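Local coordinates for protein putative surface-anchored fimbrial subunit (PDB 3HR6) that builds the shaft of the Corynebacterium diphtheriae pilus as the major pilin SpaA, whose tandem Ig-like modules are stabilised by isopeptide and disulfide bonds, at residues V148-D153 against T371-S376; K168-T173 against E251-F256; N266-N271 against E418-L423; Q272-P277 against G296-R301; I367-L372 against L414-S419. One frame throughout, in Å; residues are numbered along the deposited sequence. Where two conformers were deposited one is given.

Interaction 1: V148-D153 against T371-S376; sequences VKTAVD and TLQLES. With CA (calcium ion), chain B.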
# COMPACT_ATOMS: atom_id res chain seq x y z
N VAL A 148 -7.60 -4.14 -0.37
CA VAL A 148 -7.56 -4.54 -1.78
C VAL A 148 -7.39 -3.25 -2.58
O VAL A 148 -8.27 -2.42 -2.59
CB VAL A 148 -8.85 -5.25 -2.18
CG1 VAL A 148 -8.85 -5.56 -3.69
CG2 VAL A 148 -9.06 -6.51 -1.34
N LYS A 149 -6.22 -3.14 -3.20
CA LYS A 149 -5.89 -2.05 -4.08
C LYS A 149 -6.05 -2.47 -5.52
O LYS A 149 -5.51 -3.48 -5.96
CB LYS A 149 -4.48 -1.53 -3.80
CG LYS A 149 -4.14 -0.32 -4.65
CD LYS A 149 -2.83 0.29 -4.32
CE LYS A 149 -2.50 1.43 -5.29
NZ LYS A 149 -1.47 2.38 -4.81
N THR A 150 -6.74 -1.66 -6.29
CA THR A 150 -6.86 -1.80 -7.73
C THR A 150 -6.56 -0.50 -8.45
O THR A 150 -6.56 0.58 -7.86
CB THR A 150 -8.25 -2.28 -8.09
OG1 THR A 150 -9.26 -1.37 -7.57
CG2 THR A 150 -8.45 -3.73 -7.62
N ALA A 151 -6.34 -0.62 -9.75
CA ALA A 151 -6.15 0.52 -10.65
C ALA A 151 -7.28 0.53 -11.65
O ALA A 151 -7.81 -0.51 -12.03
CB ALA A 151 -4.82 0.43 -11.39
N VAL A 152 -7.70 1.75 -12.00
CA VAL A 152 -8.81 2.00 -12.90
C VAL A 152 -8.32 3.05 -13.91
O VAL A 152 -7.57 3.92 -13.57
CB VAL A 152 -10.00 2.55 -12.10
CG1 VAL A 152 -11.09 3.04 -12.99
CG2 VAL A 152 -10.50 1.43 -11.14
N ASP A 153 -8.72 2.91 -15.18
CA ASP A 153 -8.48 3.96 -16.16
C ASP A 153 -9.60 5.00 -15.98
O ASP A 153 -10.81 4.72 -16.23
CB ASP A 153 -8.52 3.41 -17.58
CG ASP A 153 -8.22 4.46 -18.62
OD1 ASP A 153 -7.87 5.61 -18.22
OD2 ASP A 153 -8.30 4.13 -19.83
N THR A 371 -2.26 -4.21 -16.43
CA THR A 371 -2.14 -4.15 -14.98
C THR A 371 -2.40 -5.52 -14.34
O THR A 371 -3.32 -6.25 -14.71
CB THR A 371 -3.09 -3.12 -14.39
OG1 THR A 371 -2.80 -1.86 -14.97
CG2 THR A 371 -2.90 -3.03 -12.87
N LEU A 372 -1.56 -5.84 -13.38
CA LEU A 372 -1.66 -7.04 -12.53
C LEU A 372 -2.17 -6.54 -11.18
O LEU A 372 -1.59 -5.62 -10.56
CB LEU A 372 -0.29 -7.68 -12.36
CG LEU A 372 -0.25 -8.94 -11.52
CD1 LEU A 372 -0.96 -10.11 -12.25
CD2 LEU A 372 1.20 -9.34 -11.16
N GLN A 373 -3.32 -7.07 -10.79
CA GLN A 373 -3.96 -6.72 -9.53
C GLN A 373 -4.83 -7.87 -9.06
O GLN A 373 -5.16 -8.78 -9.83
CB GLN A 373 -4.81 -5.46 -9.73
CG GLN A 373 -5.82 -5.61 -10.85
CD GLN A 373 -6.34 -4.28 -11.35
OE1 GLN A 373 -6.49 -3.33 -10.58
NE2 GLN A 373 -6.67 -4.23 -12.63
N LEU A 374 -5.28 -7.77 -7.81
CA LEU A 374 -6.10 -8.78 -7.21
C LEU A 374 -7.53 -8.70 -7.71
O LEU A 374 -8.13 -7.63 -7.78
CB LEU A 374 -6.04 -8.59 -5.69
CG LEU A 374 -6.32 -9.75 -4.80
CD1 LEU A 374 -5.32 -10.85 -5.06
CD2 LEU A 374 -6.26 -9.22 -3.37
N GLU A 375 -8.09 -9.84 -8.09
CA GLU A 375 -9.49 -9.93 -8.45
C GLU A 375 -9.97 -11.23 -7.86
O GLU A 375 -9.38 -12.28 -8.13
CB GLU A 375 -9.66 -9.89 -9.96
CG GLU A 375 -9.07 -8.64 -10.55
CD GLU A 375 -9.32 -8.47 -12.02
OE1 GLU A 375 -9.96 -9.36 -12.64
OE2 GLU A 375 -8.89 -7.40 -12.52
N SER A 376 -10.99 -11.14 -7.00
CA SER A 376 -11.48 -12.29 -6.24
C SER A 376 -10.32 -13.04 -5.56
O SER A 376 -10.20 -14.27 -5.67
CB SER A 376 -12.27 -13.20 -7.14
OG SER A 376 -13.28 -12.48 -7.85
CA CA B . -7.09 6.44 -20.38
O HOH W 1 -4.19 -5.68 -6.07
O HOH W 2 -7.03 -1.99 -14.05
O HOH W 3 -6.55 8.18 -18.48
O HOH W 4 -7.72 8.49 -21.87
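Gln373 reaches from strand 371-375 to the side chain of Thr150 and the backbone N of Ala151. Its CB lies 4.3 Å from Lys149 O. CG is set between the backbone N and the carbonyl carbon (chi1 55°), and the chain then runs extended to CD, 4.0 Å from Ala151 N. In the conformer described here, one of two deposited, OE1 accepts a nearly straight bond from Ala151 N (2.8 Å, 169°) and touches Thr150 CB at 3.2 Å. NE2 donates to a water that in turn donates to Ala151 O. The two strands run at 136° to each other and belong to different β-sheets, so side chains and water, not backbone pairing, join these parts of the Ig-like modules. A second water bridges Lys149 O and Leu374 N. Val148 CG2 meets Leu374 CD2 at 4.4 Å. Lys149 NZ is joined to Asn271 CG in an intramolecular isopeptide bond, with Asp191 hydrogen-bonded to NZ. Beyond the strand, Asp153 binds calcium through both carboxylate oxygens, a site completed by Asp155, Gln158, Gly160, Glu165 and waters.

Interaction 2: K168-T173 against E251-F256; sequences KYRVAT and ELVVEF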
# COMPACT_ATOMS: atom_id res chain seq x y z
N LYS A 168 -6.01 6.04 -11.90
CA LYS A 168 -6.86 6.09 -10.72
C LYS A 168 -6.62 4.83 -9.91
O LYS A 168 -6.48 3.75 -10.46
CB LYS A 168 -8.32 6.17 -11.14
CG LYS A 168 -9.33 6.19 -9.99
CD LYS A 168 -10.68 6.63 -10.53
CE LYS A 168 -11.76 6.43 -9.58
NZ LYS A 168 -13.07 6.82 -10.19
N TYR A 169 -6.51 4.99 -8.60
CA TYR A 169 -6.40 3.87 -7.68
C TYR A 169 -7.56 3.84 -6.73
O TYR A 169 -8.12 4.86 -6.38
CB TYR A 169 -5.13 3.93 -6.90
CG TYR A 169 -3.89 3.72 -7.69
CD1 TYR A 169 -3.67 2.53 -8.37
CD2 TYR A 169 -2.94 4.70 -7.78
CE1 TYR A 169 -2.48 2.34 -9.12
CE2 TYR A 169 -1.78 4.52 -8.48
CZ TYR A 169 -1.57 3.35 -9.17
OH TYR A 169 -0.39 3.29 -9.87
N ARG A 170 -7.91 2.64 -6.32
CA ARG A 170 -9.00 2.37 -5.40
C ARG A 170 -8.45 1.42 -4.35
O ARG A 170 -7.89 0.36 -4.67
CB ARG A 170 -10.17 1.72 -6.12
CG ARG A 170 -11.31 1.37 -5.24
CD ARG A 170 -12.31 0.58 -6.01
NE ARG A 170 -13.57 0.44 -5.31
CZ ARG A 170 -13.88 -0.53 -4.46
NH1 ARG A 170 -13.01 -1.50 -4.18
NH2 ARG A 170 -15.10 -0.53 -3.89
N VAL A 171 -8.58 1.82 -3.09
CA VAL A 171 -8.11 1.06 -1.95
C VAL A 171 -9.29 0.77 -1.03
O VAL A 171 -9.90 1.69 -0.43
CB VAL A 171 -7.03 1.81 -1.13
CG1 VAL A 171 -6.60 0.94 0.12
CG2 VAL A 171 -5.83 2.14 -1.99
N ALA A 172 -9.66 -0.50 -0.94
CA ALA A 172 -10.80 -0.94 -0.15
C ALA A 172 -10.32 -1.64 1.13
O ALA A 172 -9.68 -2.68 1.02
CB ALA A 172 -11.65 -1.85 -0.93
N THR A 173 -10.61 -1.05 2.29
CA THR A 173 -10.16 -1.56 3.58
C THR A 173 -11.33 -1.97 4.40
O THR A 173 -12.25 -1.22 4.59
CB THR A 173 -9.39 -0.44 4.34
OG1 THR A 173 -8.27 -0.04 3.55
CG2 THR A 173 -8.94 -0.84 5.75
N GLU A 251 -16.59 -1.49 4.30
CA GLU A 251 -15.35 -1.08 3.66
C GLU A 251 -15.24 0.42 3.70
O GLU A 251 -16.21 1.14 3.48
CB GLU A 251 -15.24 -1.55 2.23
CG GLU A 251 -15.14 -3.05 2.18
CD GLU A 251 -15.01 -3.61 0.80
OE1 GLU A 251 -15.11 -2.87 -0.22
OE2 GLU A 251 -14.82 -4.83 0.77
N LEU A 252 -14.05 0.86 4.06
CA LEU A 252 -13.60 2.21 3.87
C LEU A 252 -12.92 2.23 2.52
O LEU A 252 -11.90 1.56 2.37
CB LEU A 252 -12.62 2.56 4.99
CG LEU A 252 -12.04 3.97 4.91
CD1 LEU A 252 -13.10 4.97 5.25
CD2 LEU A 252 -10.80 4.11 5.87
N VAL A 253 -13.40 3.02 1.56
CA VAL A 253 -12.85 3.03 0.21
C VAL A 253 -12.28 4.40 -0.07
O VAL A 253 -12.98 5.37 0.12
CB VAL A 253 -13.91 2.67 -0.84
CG1 VAL A 253 -13.28 2.74 -2.26
CG2 VAL A 253 -14.50 1.25 -0.53
N VAL A 254 -11.00 4.45 -0.38
CA VAL A 254 -10.28 5.64 -0.78
C VAL A 254 -10.03 5.49 -2.26
O VAL A 254 -9.48 4.46 -2.72
CB VAL A 254 -8.95 5.77 -0.02
CG1 VAL A 254 -8.11 6.97 -0.52
CG2 VAL A 254 -9.25 5.84 1.48
N GLU A 255 -10.44 6.51 -3.03
CA GLU A 255 -10.07 6.58 -4.43
C GLU A 255 -9.37 7.86 -4.74
O GLU A 255 -9.65 8.87 -4.14
CB GLU A 255 -11.29 6.47 -5.34
CG GLU A 255 -11.89 5.09 -5.28
CD GLU A 255 -13.00 4.93 -6.33
OE1 GLU A 255 -13.69 5.92 -6.66
OE2 GLU A 255 -13.14 3.80 -6.83
N PHE A 256 -8.41 7.79 -5.65
CA PHE A 256 -7.74 9.00 -6.12
C PHE A 256 -7.17 8.82 -7.51
O PHE A 256 -6.93 7.70 -7.96
CB PHE A 256 -6.65 9.41 -5.11
CG PHE A 256 -5.51 8.44 -4.99
CD1 PHE A 256 -4.34 8.62 -5.68
CD2 PHE A 256 -5.62 7.33 -4.12
CE1 PHE A 256 -3.28 7.70 -5.53
CE2 PHE A 256 -4.57 6.41 -3.99
CZ PHE A 256 -3.40 6.61 -4.67
O HOH W 5 -14.42 -3.51 -2.81
O HOH W 6 -16.77 -1.37 -1.25
O HOH W 7 -15.26 2.72 -5.88
O HOH W 8 -9.17 2.26 2.20
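Tyr169, Val171 and Thr173 pair with Phe256, Val254 and Leu252 in an antiparallel ladder of six backbone hydrogen bonds, each hydrogen-bonded pair closed by two; Val171 N to Val254 O, for example, measures 2.8 Å. CA-H...O contacts run between them, as from Val253 CA to Val171 O (3.3 Å). Among the apolar contacts, Tyr169 CB lies over the face of the Phe256 ring, 4.2 Å from its centroid, a CH-pi contact. Phe256 CG, placed between the backbone N and the carbonyl carbon (chi1 66°), starts the ring on this course, and its CZ comes 3.7 Å from Tyr169 CD2. On the other face, Glu255 shares its carboxylate between two long salt bridges, OE1 with Lys168 NZ and OE2 with Arg170 NE, both 3.7 Å. A water joins Arg170 NE to Glu255 OE2, and another links Arg170 NH1 to Glu251 OE1, while Glu251 OE2 is salt-bridged to Lys174. Val253 CG1 packs over one face of the guanidinium. The sheet of this Cna-B-like domain is therefore two-sided: Tyr169, Val171 and Thr173 pack on strand 268-276, while the opposite face carries a hydrated charge network, whose ionic links are probably softened by water.

Interaction 3: N266-N271 against E418-L423; sequences NGQLDN and ESTNVL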
# COMPACT_ATOMS: atom_id res chain seq x y z
N ASN A 266 12.03 0.39 -15.04
CA ASN A 266 11.98 -1.07 -15.15
C ASN A 266 10.63 -1.52 -15.66
O ASN A 266 10.26 -2.67 -15.48
CB ASN A 266 12.27 -1.70 -13.80
CG ASN A 266 11.25 -1.34 -12.76
OD1 ASN A 266 10.30 -0.60 -13.02
ND2 ASN A 266 11.44 -1.86 -11.52
N GLY A 267 9.87 -0.58 -16.22
CA GLY A 267 8.51 -0.82 -16.69
C GLY A 267 7.43 -1.00 -15.66
O GLY A 267 6.31 -1.12 -16.05
N GLN A 268 7.77 -0.99 -14.37
CA GLN A 268 6.84 -1.35 -13.34
C GLN A 268 6.33 -0.09 -12.62
O GLN A 268 7.09 0.55 -11.91
CB GLN A 268 7.49 -2.26 -12.32
CG GLN A 268 8.32 -3.38 -12.92
CD GLN A 268 7.53 -4.22 -13.89
OE1 GLN A 268 7.80 -4.22 -15.15
NE2 GLN A 268 6.57 -4.96 -13.34
N LEU A 269 5.05 0.22 -12.82
CA LEU A 269 4.36 1.28 -12.08
C LEU A 269 3.57 0.54 -10.98
O LEU A 269 2.46 0.01 -11.22
CB LEU A 269 3.46 2.10 -12.97
CG LEU A 269 2.74 3.23 -12.28
CD1 LEU A 269 3.62 4.43 -12.02
CD2 LEU A 269 1.57 3.65 -13.16
N ASP A 270 4.15 0.54 -9.77
CA ASP A 270 3.71 -0.35 -8.70
C ASP A 270 3.20 0.50 -7.55
O ASP A 270 3.83 1.47 -7.18
CB ASP A 270 4.89 -1.23 -8.21
CG ASP A 270 5.24 -2.32 -9.18
OD1 ASP A 270 4.68 -2.40 -10.28
OD2 ASP A 270 6.18 -3.11 -8.86
N ASN A 271 2.05 0.11 -7.02
CA ASN A 271 1.47 0.84 -5.90
C ASN A 271 0.98 -0.12 -4.86
O ASN A 271 0.47 -1.18 -5.17
CB ASN A 271 0.29 1.68 -6.34
CG ASN A 271 -0.21 2.56 -5.21
OD1 ASN A 271 0.53 3.39 -4.71
N GLU A 418 1.17 -11.39 -16.73
CA GLU A 418 1.34 -11.45 -15.29
C GLU A 418 2.78 -11.63 -14.81
O GLU A 418 3.11 -11.19 -13.73
CB GLU A 418 0.44 -12.54 -14.68
CG GLU A 418 0.85 -13.96 -15.03
CD GLU A 418 -0.27 -15.00 -14.82
OE1 GLU A 418 -1.45 -14.62 -14.61
OE2 GLU A 418 0.03 -16.20 -14.85
N SER A 419 3.61 -12.25 -15.62
CA SER A 419 5.02 -12.43 -15.27
C SER A 419 5.94 -11.25 -15.58
O SER A 419 7.09 -11.27 -15.15
CB SER A 419 5.60 -13.67 -15.92
OG SER A 419 6.02 -13.47 -17.27
N THR A 420 5.47 -10.28 -16.36
CA THR A 420 6.32 -9.17 -16.83
C THR A 420 6.89 -8.44 -15.63
O THR A 420 6.13 -7.98 -14.81
CB THR A 420 5.49 -8.22 -17.70
OG1 THR A 420 5.07 -9.02 -18.82
CG2 THR A 420 6.32 -7.05 -18.22
N ASN A 421 8.21 -8.34 -15.55
CA ASN A 421 8.80 -7.58 -14.44
C ASN A 421 9.99 -6.71 -14.84
O ASN A 421 10.73 -6.25 -13.99
CB ASN A 421 9.16 -8.52 -13.28
CG ASN A 421 10.20 -9.58 -13.62
OD1 ASN A 421 10.71 -9.72 -14.74
ND2 ASN A 421 10.49 -10.38 -12.60
N VAL A 422 10.17 -6.53 -16.15
CA VAL A 422 11.09 -5.56 -16.71
C VAL A 422 10.37 -4.78 -17.82
O VAL A 422 9.28 -5.16 -18.25
CB VAL A 422 12.34 -6.23 -17.22
CG1 VAL A 422 13.05 -6.97 -16.11
CG2 VAL A 422 12.02 -7.16 -18.40
N LEU A 423 10.98 -3.69 -18.28
CA LEU A 423 10.40 -2.89 -19.33
C LEU A 423 10.24 -3.72 -20.60
O LEU A 423 11.15 -4.40 -21.03
CB LEU A 423 11.28 -1.66 -19.58
CG LEU A 423 10.82 -0.67 -20.63
CD1 LEU A 423 9.63 0.09 -20.13
CD2 LEU A 423 11.93 0.28 -20.99
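The flat side-chain amide of Gln268 lies against the backbone of Asn421: Asn421 CA and C sit over one of its faces, CA 3.6 Å from Gln268 CD, and the amide's outer end reaches toward Thr420 and Val422. The chain is bent at chi2 (-55°), which brings CD round to this position. Which end of this amide is oxygen and which nitrogen is doubtful. The second flat group, the Asn266 amide, works within its own segment: OD1 accepts from Gln268 N (2.9 Å), the donor standing above the carbonyl plane, and closes an Asx turn. The backbone O of Asn266 faces the loop 418-423, where Val422 CA makes a CA-H...O contact at 3.2 Å. Gly267 has positive phi (72°) and no side chain, and its CA comes within 3.9 Å of Leu423 CA; Leu423 CD1 also rests on Gly267 CA, 3.7 Å away. Strand 302-315 holds both sides: Lys305 NZ donates to Thr420 O, and Phe306 pairs with Gly267 by backbone. The join of strand 268-276 to the loop before strand 424-432 thus rests largely on van der Waals packing of the Gln268 amide and Leu423 against backbone, any polar share of the amide being left open.

Interaction 4: Q272-P277 against G296-R301; sequences QAWVLP and GMPSSR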
# COMPACT_ATOMS: atom_id res chain seq x y z
N GLN A 272 1.17 0.27 -3.60
CA GLN A 272 0.50 -0.37 -2.47
C GLN A 272 0.01 0.71 -1.52
O GLN A 272 0.52 1.80 -1.54
CB GLN A 272 1.48 -1.25 -1.72
CG GLN A 272 1.53 -2.70 -2.12
CD GLN A 272 2.49 -3.46 -1.23
OE1 GLN A 272 3.69 -3.15 -1.21
NE2 GLN A 272 1.97 -4.41 -0.45
N ALA A 273 -1.03 0.40 -0.72
CA ALA A 273 -1.46 1.30 0.37
C ALA A 273 -1.33 0.50 1.66
O ALA A 273 -1.14 -0.72 1.63
CB ALA A 273 -2.91 1.78 0.19
N TRP A 274 -1.47 1.19 2.77
CA TRP A 274 -1.34 0.55 4.06
C TRP A 274 -2.38 1.09 5.00
O TRP A 274 -2.68 2.28 4.95
CB TRP A 274 0.01 0.90 4.65
CG TRP A 274 1.20 0.43 3.83
CD1 TRP A 274 1.62 0.94 2.63
CD2 TRP A 274 2.20 -0.53 4.21
NE1 TRP A 274 2.75 0.28 2.20
CE2 TRP A 274 3.15 -0.58 3.18
CE3 TRP A 274 2.37 -1.35 5.32
CZ2 TRP A 274 4.23 -1.46 3.20
CZ3 TRP A 274 3.47 -2.24 5.34
CH2 TRP A 274 4.38 -2.26 4.29
N VAL A 275 -2.90 0.22 5.86
CA VAL A 275 -3.83 0.63 6.93
C VAL A 275 -3.17 0.50 8.29
O VAL A 275 -2.46 -0.49 8.56
CB VAL A 275 -5.18 -0.06 6.89
CG1 VAL A 275 -5.09 -1.57 7.01
CG2 VAL A 275 -6.13 0.53 7.97
N LEU A 276 -3.30 1.58 9.07
CA LEU A 276 -2.78 1.65 10.44
C LEU A 276 -3.91 2.00 11.39
O LEU A 276 -4.59 2.99 11.19
CB LEU A 276 -1.72 2.74 10.54
CG LEU A 276 -0.95 2.82 11.84
CD1 LEU A 276 0.01 1.62 11.93
CD2 LEU A 276 -0.16 4.11 11.88
N PRO A 277 -4.09 1.21 12.46
CA PRO A 277 -5.16 1.48 13.43
C PRO A 277 -4.73 2.53 14.48
O PRO A 277 -4.85 2.29 15.68
CB PRO A 277 -5.36 0.11 14.08
CG PRO A 277 -4.01 -0.49 14.05
CD PRO A 277 -3.33 -0.01 12.77
N GLY A 296 2.12 -0.71 9.51
CA GLY A 296 0.82 -0.78 8.84
C GLY A 296 0.54 -2.17 8.29
O GLY A 296 1.43 -3.04 8.21
N MET A 297 -0.71 -2.39 7.89
CA MET A 297 -1.05 -3.60 7.17
C MET A 297 -1.03 -3.25 5.67
O MET A 297 -1.85 -2.42 5.24
CB MET A 297 -2.43 -4.08 7.57
CG MET A 297 -3.08 -5.16 6.77
SD MET A 297 -2.08 -6.64 6.63
CE MET A 297 -2.05 -7.12 8.28
N PRO A 298 -0.13 -3.84 4.90
CA PRO A 298 -0.09 -3.52 3.47
C PRO A 298 -1.24 -4.10 2.70
O PRO A 298 -1.74 -5.21 2.99
CB PRO A 298 1.23 -4.16 2.98
CG PRO A 298 1.56 -5.13 3.94
CD PRO A 298 0.91 -4.82 5.25
N SER A 299 -1.66 -3.31 1.70
CA SER A 299 -2.66 -3.73 0.74
C SER A 299 -2.11 -4.81 -0.21
O SER A 299 -0.89 -5.04 -0.31
CB SER A 299 -3.10 -2.55 -0.12
OG SER A 299 -2.16 -2.17 -1.12
N SER A 300 -3.02 -5.42 -0.99
CA SER A 300 -2.60 -6.15 -2.19
C SER A 300 -1.83 -5.24 -3.15
O SER A 300 -1.98 -4.00 -3.13
CB SER A 300 -3.79 -6.74 -2.91
OG SER A 300 -4.66 -5.72 -3.38
N ARG A 301 -0.94 -5.82 -3.93
CA ARG A 301 -0.13 -5.04 -4.82
C ARG A 301 -0.83 -4.78 -6.13
O ARG A 301 -1.54 -5.65 -6.63
CB ARG A 301 1.18 -5.77 -5.10
CG ARG A 301 2.10 -5.91 -3.90
CD ARG A 301 3.17 -6.92 -4.22
NE ARG A 301 4.22 -6.86 -3.22
CZ ARG A 301 5.32 -6.12 -3.31
NH1 ARG A 301 5.57 -5.35 -4.39
NH2 ARG A 301 6.20 -6.15 -2.32
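Pro298 lies flat on the indole of Trp274: its CB sits 3.7 Å from the centroid of the six-membered ring, only 7° off the normal, a CH-pi contact, and its CD touches Trp274 CZ3. Gly296 O meets the edge of the same ring. Further along, Gln272 runs beside Pro298, pointing the same way, and its NE2 donates in the amide plane to Ser299 O (2.9 Å). Gln272 OE1 lies over the centre of the Arg301 guanidinium, the two planes 25° apart. Ser299 OG occupies the position between its backbone N and carbonyl carbon (chi1 76°); there it accepts from Ala273 N at 2.8 Å and donates to Ser300 O, so a side-chain hydroxyl adds to the backbone bonds. The backbone proper supplies Ser299 N to Ala273 O (2.6 Å) and two bonds between Val275 and Met297; Val275 CG1 packs on Met297 CB at 3.7 Å. One layer out, Trp274 touches Pro286 and Arg295, and its NE1 makes a weak hydrogen bond to Glu287; Ser300 OG accepts from Lys149 N. The short antiparallel strand 297-298 thus lines one edge of strand 268-276, whose other edge pairs with strand 187-192, while Ala273 and Val275 face strand 166-174 of the adjoining sheet.

Interaction 5: I367-L372 against L414-S419; sequences IHLGTL and LEANES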
# COMPACT_ATOMS: atom_id res chain seq x y z
N ILE A 367 4.31 3.56 -22.77
CA ILE A 367 3.14 2.89 -23.21
C ILE A 367 2.67 1.97 -22.08
O ILE A 367 3.34 0.99 -21.76
CB ILE A 367 3.38 2.04 -24.48
CG1 ILE A 367 3.92 2.90 -25.64
CG2 ILE A 367 2.10 1.40 -24.87
CD1 ILE A 367 4.61 2.11 -26.77
N HIS A 368 1.51 2.28 -21.50
CA HIS A 368 0.93 1.42 -20.47
C HIS A 368 0.25 0.26 -21.16
O HIS A 368 -0.69 0.42 -21.93
CB HIS A 368 -0.06 2.21 -19.61
CG HIS A 368 -0.89 1.34 -18.71
ND1 HIS A 368 -2.26 1.50 -18.54
CD2 HIS A 368 -0.54 0.28 -17.95
CE1 HIS A 368 -2.70 0.60 -17.68
NE2 HIS A 368 -1.68 -0.19 -17.34
N LEU A 369 0.72 -0.95 -20.89
CA LEU A 369 0.23 -2.13 -21.55
C LEU A 369 -0.91 -2.84 -20.83
O LEU A 369 -1.80 -3.37 -21.45
CB LEU A 369 1.40 -3.10 -21.71
CG LEU A 369 2.52 -2.59 -22.58
CD1 LEU A 369 3.67 -3.57 -22.46
CD2 LEU A 369 2.09 -2.51 -24.04
N GLY A 370 -0.86 -2.82 -19.50
CA GLY A 370 -1.84 -3.53 -18.70
C GLY A 370 -1.45 -3.54 -17.25
O GLY A 370 -0.42 -2.96 -16.89
N THR A 371 -2.26 -4.21 -16.43
CA THR A 371 -2.14 -4.15 -14.98
C THR A 371 -2.40 -5.52 -14.34
O THR A 371 -3.32 -6.25 -14.71
CB THR A 371 -3.09 -3.12 -14.39
OG1 THR A 371 -2.80 -1.86 -14.97
CG2 THR A 371 -2.90 -3.03 -12.87
N LEU A 372 -1.56 -5.84 -13.38
CA LEU A 372 -1.66 -7.04 -12.53
C LEU A 372 -2.17 -6.54 -11.18
O LEU A 372 -1.59 -5.62 -10.56
CB LEU A 372 -0.29 -7.68 -12.36
CG LEU A 372 -0.25 -8.94 -11.52
CD1 LEU A 372 -0.96 -10.11 -12.25
CD2 LEU A 372 1.20 -9.34 -11.16
N LEU A 414 4.15 -5.73 -28.90
CA LEU A 414 4.47 -5.12 -27.63
C LEU A 414 3.36 -5.44 -26.67
O LEU A 414 2.28 -4.87 -26.77
CB LEU A 414 4.59 -3.60 -27.81
CG LEU A 414 5.30 -2.97 -26.62
CD1 LEU A 414 6.84 -3.18 -26.74
CD2 LEU A 414 4.89 -1.52 -26.50
N GLU A 415 3.62 -6.34 -25.74
CA GLU A 415 2.59 -6.76 -24.80
C GLU A 415 3.24 -7.23 -23.51
O GLU A 415 4.44 -7.57 -23.48
CB GLU A 415 1.71 -7.85 -25.41
CG GLU A 415 2.39 -9.16 -25.57
CD GLU A 415 1.47 -10.22 -26.16
OE1 GLU A 415 0.73 -9.91 -27.14
OE2 GLU A 415 1.54 -11.37 -25.65
N ALA A 416 2.45 -7.29 -22.46
CA ALA A 416 2.93 -7.74 -21.17
C ALA A 416 1.99 -8.80 -20.67
O ALA A 416 0.96 -9.09 -21.28
CB ALA A 416 3.00 -6.56 -20.18
N ASN A 417 2.35 -9.41 -19.56
CA ASN A 417 1.51 -10.42 -18.94
C ASN A 417 1.80 -10.44 -17.45
O ASN A 417 2.58 -9.62 -16.94
CB ASN A 417 1.75 -11.76 -19.63
CG ASN A 417 3.18 -12.21 -19.52
OD1 ASN A 417 3.67 -12.43 -18.41
ND2 ASN A 417 3.85 -12.34 -20.67
N GLU A 418 1.17 -11.39 -16.73
CA GLU A 418 1.34 -11.45 -15.29
C GLU A 418 2.78 -11.63 -14.81
O GLU A 418 3.11 -11.19 -13.73
CB GLU A 418 0.44 -12.54 -14.68
CG GLU A 418 0.85 -13.96 -15.03
CD GLU A 418 -0.27 -15.00 -14.82
OE1 GLU A 418 -1.45 -14.62 -14.61
OE2 GLU A 418 0.03 -16.20 -14.85
N SER A 419 3.61 -12.25 -15.62
CA SER A 419 5.02 -12.43 -15.27
C SER A 419 5.94 -11.25 -15.58
O SER A 419 7.09 -11.27 -15.15
CB SER A 419 5.60 -13.67 -15.92
OG SER A 419 6.02 -13.47 -17.27
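Leu369 spreads its two methyls over the chain at 414-416. CD1 rests against Ala416 CB (3.8 Å) and the carbonyl carbon of Glu415, while CD2 drops onto Leu414 O at 3.6 Å and also touches Leu414 CD2. With CG anti to the carbonyl carbon (chi1 -63°), the branch point is placed for this straddle. From the other segment Leu414 answers with one methyl: CD2 enters the hollow between Leu369 CD2 (3.9 Å) and Ile367 CD1 (3.7 Å), the Leu369 and Leu414 side chains crossing at about a right angle. A second, separate patch lies past Gly370, where Leu372 CD1 meets Glu418 CB (3.7 Å) and its CD2 meets Glu418 O. Glu418 lies within an Asx turn, in which Asn417 OD1 accepts from both Ser419 N (2.8 Å) and Ser419 OG. The segments head the same way, 16° apart, yet share no hydrogen bond; side chains of the strand pack on the loop's side chains and backbone. Strand 361-375 pairs instead with 302-315 and 378-383; Phe392 of strand 391-398 touches Ile367, Leu369 and Leu414, and Val424 of strand 424-432 touches Leu369 and Leu414, which places the larger patch between the sheets of what is probably the C-terminal Ig-like module.

Overall arrangement
From the N terminus, strand 148-152 opens interaction 1, a loop of over two hundred residues that closes only at 371-376. Interaction 2 closes within that loop, its strand 166-174 being the sheet neighbour of 148-152. Strand 268-276 then opens interaction 3 and, in its next residues, interaction 4; the latter closes soon afterwards at 296-301 and lies within both larger loops. Interactions 1 and 3 cross, and the Lys149–Asn271 covalent link ties their first segments. Interaction 5 starts on strand 361-375, where interaction 1 ends, and finishes on the loop shared with interaction 3. Interactions 1 and 3 connect the Cna-B-like middle, where 2 and 4 lie, to the C-terminal part, which holds 5.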